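Local structure of esterase (uncultured bacterium pCosCE1, 7ATL) at residues 109-112 and 113-117; 275-278 and 279-283; 120-123 and 124-128. The protein hydrolyses carboxylic esters and, as a promiscuous acyltransferase, also passes acyl groups to other acceptors, being a family VIII carboxylesterase related to beta-lactamases. All coordinates share one frame; numbering follows the deposited sequence.

Interaction 1 (109-112 and 113-117); sequences IKIR and HLLSH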
loop_
_atom_site.group_PDB
_atom_site.type_symbol
_atom_site.label_atom_id
_atom_site.label_comp_id
_atom_site.label_asym_id
_atom_site.label_seq_id
_atom_site.Cartn_x
_atom_site.Cartn_y
_atom_site.Cartn_z
ATOM N N ILE A 109 -10.483 -12.788 -16.020
ATOM C CA ILE A 109 -9.436 -12.072 -15.247
ATOM C C ILE A 109 -8.672 -13.138 -14.490
ATOM O O ILE A 109 -9.311 -13.978 -13.810
ATOM C CB ILE A 109 -10.028 -11.039 -14.270
ATOM C CG1 ILE A 109 -10.797 -9.910 -14.974
ATOM C CG2 ILE A 109 -8.927 -10.498 -13.369
ATOM C CD1 ILE A 109 -11.734 -9.135 -14.050
ATOM N N LYS A 110 -7.358 -13.083 -14.586
ATOM C CA LYS A 110 -6.484 -14.034 -13.875
ATOM C C LYS A 110 -5.976 -13.365 -12.605
ATOM O O LYS A 110 -5.818 -12.137 -12.592
ATOM C CB LYS A 110 -5.321 -14.486 -14.755
ATOM C CG LYS A 110 -5.676 -15.458 -15.868
ATOM C CD LYS A 110 -4.665 -15.374 -16.996
ATOM C CE LYS A 110 -4.540 -16.657 -17.779
ATOM N NZ LYS A 110 -3.122 -16.956 -18.086
ATOM N N ILE A 111 -5.700 -14.188 -11.594
ATOM C CA ILE A 111 -5.100 -13.768 -10.298
ATOM C C ILE A 111 -3.836 -12.954 -10.599
ATOM O O ILE A 111 -3.650 -11.925 -9.945
ATOM C CB ILE A 111 -4.860 -14.993 -9.393
ATOM C CG1 ILE A 111 -6.154 -15.765 -9.116
ATOM C CG2 ILE A 111 -4.190 -14.596 -8.094
ATOM C CD1 ILE A 111 -7.237 -14.940 -8.454
ATOM N N ARG A 112 -3.013 -13.331 -11.570
ATOM C CA ARG A 112 -1.754 -12.573 -11.822
ATOM C C ARG A 112 -2.095 -11.153 -12.300
ATOM O O ARG A 112 -1.248 -10.227 -12.149
ATOM C CB ARG A 112 -0.842 -13.273 -12.840
ATOM C CG ARG A 112 -1.491 -13.535 -14.195
ATOM C CD ARG A 112 -0.499 -14.060 -15.208
ATOM N NE ARG A 112 -0.159 -15.453 -14.948
ATOM C CZ ARG A 112 0.978 -15.895 -14.405
ATOM N NH1 ARG A 112 1.929 -15.061 -14.017
ATOM N NH2 ARG A 112 1.134 -17.190 -14.226
ATOM N N HIS A 113 -3.261 -10.989 -12.921
ATOM C CA HIS A 113 -3.724 -9.667 -13.383
ATOM C C HIS A 113 -4.111 -8.865 -12.136
ATOM O O HIS A 113 -3.747 -7.663 -12.060
ATOM C CB HIS A 113 -4.860 -9.775 -14.417
ATOM C CG HIS A 113 -4.574 -10.578 -15.643
ATOM N ND1 HIS A 113 -5.538 -11.413 -16.219
ATOM C CD2 HIS A 113 -3.479 -10.673 -16.433
ATOM C CE1 HIS A 113 -5.047 -11.980 -17.304
ATOM N NE2 HIS A 113 -3.792 -11.549 -17.459
ATOM N N LEU A 114 -4.831 -9.464 -11.188
ATOM C CA LEU A 114 -5.147 -8.739 -9.924
ATOM C C LEU A 114 -3.842 -8.254 -9.252
ATOM O O LEU A 114 -3.785 -7.092 -8.834
ATOM C CB LEU A 114 -5.965 -9.615 -8.969
ATOM C CG LEU A 114 -7.384 -9.966 -9.401
ATOM C CD1 LEU A 114 -8.109 -10.716 -8.295
ATOM C CD2 LEU A 114 -8.161 -8.720 -9.791
ATOM N N LEU A 115 -2.821 -9.107 -9.157
ATOM C CA LEU A 115 -1.580 -8.831 -8.387
ATOM C C LEU A 115 -0.790 -7.662 -8.994
ATOM O O LEU A 115 -0.046 -7.010 -8.237
ATOM C CB LEU A 115 -0.730 -10.101 -8.365
ATOM C CG LEU A 115 -1.332 -11.263 -7.587
ATOM C CD1 LEU A 115 -0.492 -12.517 -7.752
ATOM C CD2 LEU A 115 -1.460 -10.913 -6.116
ATOM N N SER A 116 -0.909 -7.422 -10.302
ATOM C CA SER A 116 -0.076 -6.457 -11.059
ATOM C C SER A 116 -0.951 -5.339 -11.618
ATOM O O SER A 116 -0.423 -4.491 -12.360
ATOM C CB SER A 116 0.718 -7.157 -12.148
ATOM O OG SER A 116 1.654 -8.072 -11.585
ATOM N N HIS A 117 -2.240 -5.320 -11.273
ATOM C CA HIS A 117 -3.175 -4.221 -11.641
ATOM C C HIS A 117 -3.319 -4.136 -13.167
ATOM O O HIS A 117 -3.325 -3.017 -13.684
ATOM C CB HIS A 117 -2.698 -2.883 -11.041
ATOM C CG HIS A 117 -2.786 -2.820 -9.555
ATOM N ND1 HIS A 117 -3.973 -2.585 -8.906
ATOM C CD2 HIS A 117 -1.846 -2.975 -8.594
ATOM C CE1 HIS A 117 -3.762 -2.594 -7.601
ATOM N NE2 HIS A 117 -2.468 -2.841 -7.385
HETATM O O HOH W 1 0.844 -10.052 -13.454
#
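His113 and Lys110 are tied together at the start of helix 111-116 by hydrogen bonds running in both directions. The backbone N of Lys110, the N-cap residue, donates to His113 ND1 at 3.0 Å, 32° out of the imidazole plane. In return His113 N donates to Lys110 O at 2.8 Å from well above the carbonyl plane; the same oxygen also takes Leu114 N at 3.2 Å, within that plane. One residue on, Leu115 N bonds Ile111 O, and a water donates to both Arg112 O and Ser116 OG; this hydroxyl is also bonded to Gly316 O.

The Lys110 chain slants across the CE1 side of the imidazole, with CD 3.4 Å from His113 CE1. CG of Arg112, turned between its own N and carbonyl carbon (chi1 57°), is thereby brought over one face of the ring, 4.1 Å from His113 CD2. Both Lys110 NZ and Arg112 NE end in salt bridges to Asp87.

The apolar contacts are looser: Ile109 CG2 meets Leu114 CD2 at 4.1 Å, the two side chains crossing nearly at right angles, and Ile111 CG2 approaches Leu115 CD1 at 4.3 Å. Helices 67-80 and 174-186 cover Leu115, and the latter also packs on Leu114. His113 at N3, accepting a bond from the N-cap amide, supplies one half of a capping box, while a Schellman motif at His117 closes the short helix.

Interaction 2 (275-278 and 279-283); sequences LQLV and ETLRT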
loop_
_atom_site.group_PDB
_atom_site.type_symbol
_atom_site.label_atom_id
_atom_site.label_comp_id
_atom_site.label_asym_id
_atom_site.label_seq_id
_atom_site.Cartn_x
_atom_site.Cartn_y
_atom_site.Cartn_z
ATOM N N LEU A 275 8.013 -3.373 8.488
ATOM C CA LEU A 275 9.430 -3.720 8.236
ATOM C C LEU A 275 9.564 -5.240 8.177
ATOM O O LEU A 275 10.341 -5.715 7.333
ATOM C CB LEU A 275 10.326 -3.135 9.325
ATOM C CG LEU A 275 11.811 -3.456 9.146
ATOM C CD1 LEU A 275 12.297 -3.060 7.760
ATOM C CD2 LEU A 275 12.645 -2.757 10.196
ATOM N N GLN A 276 8.842 -5.965 9.046
ATOM C CA GLN A 276 8.761 -7.451 9.033
ATOM C C GLN A 276 8.277 -7.867 7.649
ATOM O O GLN A 276 8.896 -8.753 7.040
ATOM C CB GLN A 276 7.774 -7.998 10.071
ATOM C CG GLN A 276 8.330 -8.142 11.483
ATOM C CD GLN A 276 9.639 -8.894 11.424
ATOM O OE1 GLN A 276 9.714 -10.049 10.974
ATOM N NE2 GLN A 276 10.700 -8.206 11.817
ATOM N N LEU A 277 7.201 -7.236 7.176
ATOM C CA LEU A 277 6.610 -7.537 5.849
ATOM C C LEU A 277 7.659 -7.313 4.737
ATOM O O LEU A 277 7.796 -8.174 3.850
ATOM C CB LEU A 277 5.385 -6.643 5.648
ATOM C CG LEU A 277 4.894 -6.549 4.208
ATOM C CD1 LEU A 277 4.428 -7.928 3.741
ATOM C CD2 LEU A 277 3.788 -5.507 4.068
ATOM N N VAL A 278 8.349 -6.175 4.742
ATOM C CA VAL A 278 9.271 -5.801 3.637
ATOM C C VAL A 278 10.506 -6.724 3.658
ATOM O O VAL A 278 10.915 -7.181 2.555
ATOM C CB VAL A 278 9.635 -4.310 3.696
ATOM C CG1 VAL A 278 10.667 -3.937 2.648
ATOM C CG2 VAL A 278 8.399 -3.427 3.560
ATOM N N GLU A 279 11.082 -7.016 4.829
ATOM C CA GLU A 279 12.210 -7.981 4.964
ATOM C C GLU A 279 11.783 -9.335 4.379
ATOM O O GLU A 279 12.521 -9.878 3.532
ATOM C CB GLU A 279 12.655 -8.121 6.422
ATOM C CG GLU A 279 13.769 -7.163 6.784
ATOM C CD GLU A 279 15.035 -7.426 5.995
ATOM O OE1 GLU A 279 15.642 -8.512 6.230
ATOM O OE2 GLU A 279 15.375 -6.578 5.120
ATOM N N THR A 280 10.602 -9.826 4.749
ATOM C CA THR A 280 10.011 -11.091 4.237
ATOM C C THR A 280 9.937 -11.085 2.701
ATOM O O THR A 280 10.318 -12.088 2.072
ATOM C CB THR A 280 8.631 -11.313 4.854
ATOM O OG1 THR A 280 8.788 -11.290 6.274
ATOM C CG2 THR A 280 8.011 -12.621 4.421
ATOM N N LEU A 281 9.471 -9.990 2.114
ATOM C CA LEU A 281 9.389 -9.826 0.648
ATOM C C LEU A 281 10.798 -9.801 0.062
ATOM O O LEU A 281 10.949 -10.270 -1.060
ATOM C CB LEU A 281 8.618 -8.537 0.323
ATOM C CG LEU A 281 7.134 -8.529 0.708
ATOM C CD1 LEU A 281 6.415 -7.391 0.013
ATOM C CD2 LEU A 281 6.436 -9.852 0.384
ATOM N N ARG A 282 11.785 -9.266 0.771
ATOM C CA ARG A 282 13.152 -9.097 0.211
ATOM C C ARG A 282 13.868 -10.456 0.056
ATOM O O ARG A 282 14.613 -10.593 -0.928
ATOM C CB ARG A 282 13.989 -8.157 1.085
ATOM C CG ARG A 282 15.410 -7.965 0.579
ATOM C CD ARG A 282 16.194 -6.936 1.374
ATOM N NE ARG A 282 16.560 -7.458 2.682
ATOM C CZ ARG A 282 17.567 -8.285 2.936
ATOM N NH1 ARG A 282 18.362 -8.722 1.965
ATOM N NH2 ARG A 282 17.753 -8.682 4.186
ATOM N N THR A 283 13.709 -11.406 0.992
ATOM C CA THR A 283 14.559 -12.631 1.100
ATOM C C THR A 283 13.737 -13.927 1.216
ATOM O O THR A 283 14.324 -14.996 1.024
ATOM C CB THR A 283 15.483 -12.556 2.327
ATOM O OG1 THR A 283 14.640 -12.675 3.474
ATOM C CG2 THR A 283 16.308 -11.289 2.409
#
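Thr280 and Gln276 meet in an i to i+4 contact within helix 271-283, an alpha-helix that packs its buried side on strands 345-350 and 355-361 of the antiparallel sheet and on helix 67-80 in this beta-lactamase-like fold. Gln276 O is gripped twice by Thr280, by the backbone N at 3.1 Å and by OG1 at 2.7 Å, the two donors coming from opposite faces of the carbonyl plane. OG1 can fold back in this way because it stands beside its own backbone N, anti to the carbonyl carbon (chi1 -56°), so that the hydroxyl is satisfied inside its own helix. The neighbouring turns hold by regular backbone bonds such as Glu279 N to Leu275 O. On the apolar side, Leu277 CD1 touches Leu281 CG at 4.1 Å, the two chains slanting across each other, and both leucines reach Pro69 of helix 67-80. Val278 and Arg282 lie against Tyr349 and Ser356 instead. Further along, the carboxylate of Glu279, whose OE2 also bonds Ser356 OG, is held side-on by Arg282: NE lies 2.8 Å from OE2 and NH2 2.9 Å from OE1, while Thr283 CG2 rests over the centre of one guanidinium face.

Interaction 3 (120-123 and 124-128); sequences GLDY and RLSQP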
loop_
_atom_site.group_PDB
_atom_site.type_symbol
_atom_site.label_atom_id
_atom_site.label_comp_id
_atom_site.label_asym_id
_atom_site.label_seq_id
_atom_site.Cartn_x
_atom_site.Cartn_y
_atom_site.Cartn_z
ATOM N N GLY A 120 -7.855 -4.630 -15.767
ATOM C CA GLY A 120 -8.749 -3.673 -16.445
ATOM C C GLY A 120 -9.668 -2.953 -15.470
ATOM O O GLY A 120 -10.564 -2.184 -15.923
ATOM N N LEU A 121 -9.433 -3.143 -14.177
ATOM C CA LEU A 121 -10.178 -2.437 -13.114
ATOM C C LEU A 121 -9.604 -1.031 -12.924
ATOM O O LEU A 121 -8.489 -0.726 -13.464
ATOM C CB LEU A 121 -10.104 -3.280 -11.844
ATOM C CG LEU A 121 -10.760 -4.650 -11.987
ATOM C CD1 LEU A 121 -10.357 -5.581 -10.850
ATOM C CD2 LEU A 121 -12.269 -4.495 -12.056
ATOM N N ASP A 122 -10.368 -0.197 -12.224
ATOM C CA ASP A 122 -10.023 1.227 -12.000
ATOM C C ASP A 122 -10.144 1.543 -10.503
ATOM O O ASP A 122 -10.349 0.629 -9.688
ATOM C CB ASP A 122 -10.890 2.143 -12.878
ATOM C CG ASP A 122 -10.226 3.452 -13.294
ATOM O OD1 ASP A 122 -9.102 3.740 -12.796
ATOM O OD2 ASP A 122 -10.849 4.198 -14.097
ATOM N N TYR A 123 -9.934 2.800 -10.155
ATOM C CA TYR A 123 -10.250 3.382 -8.836
ATOM C C TYR A 123 -11.204 4.545 -9.098
ATOM O O TYR A 123 -11.008 5.212 -10.128
ATOM C CB TYR A 123 -8.973 3.865 -8.151
ATOM C CG TYR A 123 -8.453 3.009 -7.028
ATOM C CD1 TYR A 123 -9.290 2.531 -6.026
ATOM C CD2 TYR A 123 -7.092 2.756 -6.909
ATOM C CE1 TYR A 123 -8.794 1.772 -4.976
ATOM C CE2 TYR A 123 -6.580 2.015 -5.856
ATOM C CZ TYR A 123 -7.436 1.515 -4.899
ATOM O OH TYR A 123 -6.924 0.775 -3.884
ATOM N N ARG A 124 -12.189 4.746 -8.228
ATOM C CA ARG A 124 -13.143 5.870 -8.309
ATOM C C ARG A 124 -12.351 7.170 -8.203
ATOM O O ARG A 124 -12.751 8.163 -8.863
ATOM C CB ARG A 124 -14.177 5.739 -7.188
ATOM C CG ARG A 124 -15.345 6.713 -7.246
ATOM C CD ARG A 124 -16.241 6.470 -6.045
ATOM N NE ARG A 124 -16.422 7.719 -5.318
ATOM C CZ ARG A 124 -16.149 7.939 -4.034
ATOM N NH1 ARG A 124 -15.668 6.989 -3.251
ATOM N NH2 ARG A 124 -16.390 9.131 -3.520
ATOM N N LEU A 125 -11.258 7.162 -7.433
ATOM C CA LEU A 125 -10.411 8.371 -7.228
ATOM C C LEU A 125 -9.600 8.681 -8.493
ATOM O O LEU A 125 -9.105 9.832 -8.580
ATOM C CB LEU A 125 -9.533 8.225 -5.983
ATOM C CG LEU A 125 -8.631 6.994 -5.893
ATOM C CD1 LEU A 125 -7.537 6.999 -6.944
ATOM C CD2 LEU A 125 -8.001 6.900 -4.523
ATOM N N SER A 126 -9.479 7.735 -9.440
ATOM C CA SER A 126 -8.857 7.956 -10.774
ATOM C C SER A 126 -9.891 8.455 -11.779
ATOM O O SER A 126 -9.472 8.705 -12.931
ATOM C CB SER A 126 -8.226 6.729 -11.337
ATOM O OG SER A 126 -7.374 6.139 -10.392
ATOM N N GLN A 127 -11.174 8.540 -11.391
ATOM C CA GLN A 127 -12.269 8.911 -12.320
ATOM C C GLN A 127 -12.733 10.320 -11.992
ATOM O O GLN A 127 -12.704 10.711 -10.836
ATOM C CB GLN A 127 -13.385 7.877 -12.260
ATOM C CG GLN A 127 -13.019 6.579 -12.970
ATOM C CD GLN A 127 -14.163 5.596 -12.945
ATOM O OE1 GLN A 127 -15.279 5.882 -12.487
ATOM N NE2 GLN A 127 -13.878 4.405 -13.431
ATOM N N PRO A 128 -13.150 11.113 -13.010
ATOM C CA PRO A 128 -13.689 12.450 -12.771
ATOM C C PRO A 128 -14.991 12.320 -11.963
ATOM O O PRO A 128 -15.503 11.225 -11.881
ATOM C CB PRO A 128 -13.931 13.059 -14.169
ATOM C CG PRO A 128 -13.521 12.007 -15.195
ATOM C CD PRO A 128 -13.162 10.744 -14.438
HETATM O O HOH W 2 -6.195 4.335 -11.718
#
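Tyr123 lies alongside Leu125, the two side chains pointing the same way. Leu125 CG stands between its own N and carbonyl carbon (chi1 55°), which carries its branch alongside Tyr123 CB. Tyr123 CB is 3.7 Å from Leu125 CD1 and 3.6 Å from Ser126 OG; Tyr123 CG still lies 4.1 Å from Leu125 CD1. Beyond that the ring leaves the turn, meeting Tyr171 edge-to-face, and the tip, OH, is hydrogen-bonded to Lys68 NZ. The Tyr123 carbonyl is held as well: Ser126 N bonds Tyr123 O at 3.0 Å from above the carbonyl plane, closing the 3-10 turn 124-126.

Asp122 OD2 takes a nearly straight hydrogen bond from Gln127 NE2 at 3.1 Å; the donor rises 40° above the carboxylate plane, yet OD2 lies close to the amide plane, the two flat groups being turned 65° against each other. Gln127 OE1, in turn, is held by Tyr133 N. A water joins Asp122 OD1 to Ser126 OG.

A tyrosine on the lysine of a Ser-x-x-Lys pattern, here probably Ser65 and Lys68, is characteristic of the active site of class C beta-lactamases and family VIII esterases, so this loop probably presents Tyr123 to the catalytic centre.

All three contacts are local and largely buried, but they sit in different parts of the fold. Interactions 1 and 3 are neighbours, centres about 16 Å apart, and touch through Leu114 CD2 and Leu121 CD1, 4.0 Å apart; interaction 2 lies across the chain's centre from interaction 3, about 29 Å between centres. Helix 67-80 links all three, since residues of each contact reach it, Tyr123 doing so through Lys68. Their chemistry follows their place: 109-117 caps a short helix with an imidazole, 275-283 sits mid-helix to helix end against the sheet with leucines and a salt bridge, and 120-128 is an irregular loop braced by a carboxylate, an amide and a water.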